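PDB 6OJ1: endo alpha-1,4 polygalactosaminidase from Neosartorya fumigata, which acts as an endo-alpha-1,4-galactosaminidase, a glycoside hydrolase that cleaves galactosamine-containing polysaccharide and disrupts microbial biofilms. Local coordinates for residues I83-A88 / D146-D151. Residues are numbered along the deposited sequence; the frame is centred on the assembly and turned at random.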
# COMPACT_ATOMS: atom_id res chain seq x y z
N ILE A 83 2.88 9.09 2.18
CA ILE A 83 2.78 7.70 2.59
C ILE A 83 3.95 6.97 1.96
O ILE A 83 4.23 7.15 0.77
CB ILE A 83 1.45 7.07 2.13
CG1 ILE A 83 0.26 7.75 2.82
CG2 ILE A 83 1.41 5.56 2.43
CD1 ILE A 83 -1.11 7.26 2.30
N CYS A 84 4.66 6.17 2.75
CA CYS A 84 5.85 5.48 2.28
C CYS A 84 5.52 4.01 2.09
O CYS A 84 5.19 3.30 3.06
CB CYS A 84 7.00 5.68 3.27
SG CYS A 84 7.54 7.42 3.22
N TYR A 85 5.59 3.57 0.85
CA TYR A 85 5.33 2.19 0.45
C TYR A 85 6.52 1.30 0.79
O TYR A 85 7.67 1.66 0.53
CB TYR A 85 5.04 2.14 -1.06
CG TYR A 85 5.10 0.74 -1.64
CD1 TYR A 85 6.31 0.20 -2.08
CD2 TYR A 85 3.96 -0.04 -1.70
CE1 TYR A 85 6.38 -1.11 -2.57
CE2 TYR A 85 4.02 -1.34 -2.20
CZ TYR A 85 5.23 -1.87 -2.63
OH TYR A 85 5.30 -3.17 -3.10
N PHE A 86 6.25 0.10 1.29
CA PHE A 86 7.27 -0.94 1.32
C PHE A 86 6.56 -2.28 1.35
O PHE A 86 5.36 -2.35 1.64
CB PHE A 86 8.22 -0.79 2.52
CG PHE A 86 7.57 -1.11 3.87
CD1 PHE A 86 6.88 -0.13 4.57
CD2 PHE A 86 7.69 -2.38 4.44
CE1 PHE A 86 6.30 -0.42 5.81
CE2 PHE A 86 7.12 -2.67 5.66
CZ PHE A 86 6.43 -1.69 6.36
N SER A 87 7.28 -3.33 0.99
CA SER A 87 6.69 -4.67 1.01
C SER A 87 6.93 -5.28 2.37
O SER A 87 8.08 -5.51 2.76
CB SER A 87 7.27 -5.56 -0.08
OG SER A 87 6.61 -6.82 -0.04
N ALA A 88 5.84 -5.58 3.09
CA ALA A 88 5.98 -6.23 4.38
C ALA A 88 5.87 -7.75 4.27
O ALA A 88 6.38 -8.46 5.14
CB ALA A 88 4.91 -5.70 5.34
N ASP A 146 2.57 2.21 3.78
CA ASP A 146 1.68 1.41 2.93
C ASP A 146 2.33 0.04 2.76
O ASP A 146 3.08 -0.18 1.80
CB ASP A 146 1.45 2.12 1.59
CG ASP A 146 0.68 1.29 0.58
OD1 ASP A 146 0.01 0.30 0.96
OD2 ASP A 146 0.75 1.62 -0.62
N PRO A 147 2.08 -0.89 3.69
CA PRO A 147 2.80 -2.18 3.69
C PRO A 147 2.14 -3.20 2.76
O PRO A 147 0.97 -3.54 2.93
CB PRO A 147 2.72 -2.63 5.16
CG PRO A 147 2.20 -1.42 5.93
CD PRO A 147 1.33 -0.70 4.94
N ASP A 148 2.92 -3.69 1.79
CA ASP A 148 2.40 -4.52 0.71
C ASP A 148 2.46 -5.99 1.08
O ASP A 148 3.19 -6.42 1.99
CB ASP A 148 3.20 -4.26 -0.58
CG ASP A 148 2.44 -4.61 -1.84
OD1 ASP A 148 1.26 -5.06 -1.79
OD2 ASP A 148 3.02 -4.40 -2.94
N ASN A 149 1.65 -6.77 0.36
CA ASN A 149 1.73 -8.23 0.33
C ASN A 149 1.43 -8.84 1.69
O ASN A 149 2.11 -9.77 2.15
CB ASN A 149 3.08 -8.67 -0.20
CG ASN A 149 3.30 -8.21 -1.62
OD1 ASN A 149 2.48 -8.49 -2.50
ND2 ASN A 149 4.36 -7.43 -1.84
N VAL A 150 0.40 -8.32 2.35
CA VAL A 150 -0.06 -8.90 3.61
C VAL A 150 -1.15 -9.94 3.36
O VAL A 150 -1.88 -10.32 4.29
CB VAL A 150 -0.53 -7.80 4.60
CG1 VAL A 150 0.67 -6.90 5.00
CG2 VAL A 150 -1.66 -6.97 4.03
N ASP A 151 -1.24 -10.44 2.13
CA ASP A 151 -2.28 -11.37 1.70
C ASP A 151 -1.70 -12.68 1.19
O ASP A 151 -2.29 -13.32 0.32
CB ASP A 151 -3.18 -10.75 0.63
CG ASP A 151 -2.40 -10.29 -0.61
OD1 ASP A 151 -1.16 -10.35 -0.62
OD2 ASP A 151 -3.05 -9.87 -1.59
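Tyr85 reaches across to Asp148; the two side chains cross, with ring and carboxylate planes 66° apart and Asp148 OD2 at the ring edge. Tyr85 CG is anti to the backbone N (chi1 165°), which sends the ring forward past Asp146. Asp148 CB fits against Tyr85 CE2, 3.4 Å away. Tyr85 OH donates to Asp148 OD2 at 2.6 Å, on the anti lone pair. Asp148 OD1 forms a salt bridge with Lys187, so both carboxylate oxygens are held. Two residues before Tyr85, the methyl Ile83 CG2 abuts Asp146 CB at 3.5 Å. At the far end, Asn149 ND2 donates to Ser87 OG at 2.9 Å, nearly in the amide plane of Asn149; Ser87 OG also hydrogen-bonds Ser90 OG.

On the other face, Phe86, Pro147 and Ala88 form an apolar patch. Pro147 CB fills the notch formed by Phe86 CZ (4.0 Å) and Ala88 CB (3.8 Å), and Pro147 CA lies over one face of the Phe86 ring. Leu173 of helix 163-179 packs on Pro147 and Ala88. Phe86 N bonds Asp146 O, and Phe86 O accepts from Asp148 N at 2.8 Å; Pro147 CA adds a CA-H...O contact to Phe86 O. These are neighbouring parallel strands of the GH114 (beta/alpha)-barrel, with polar groups gathered at their C-terminal ends, where TIM barrels carry their active sites.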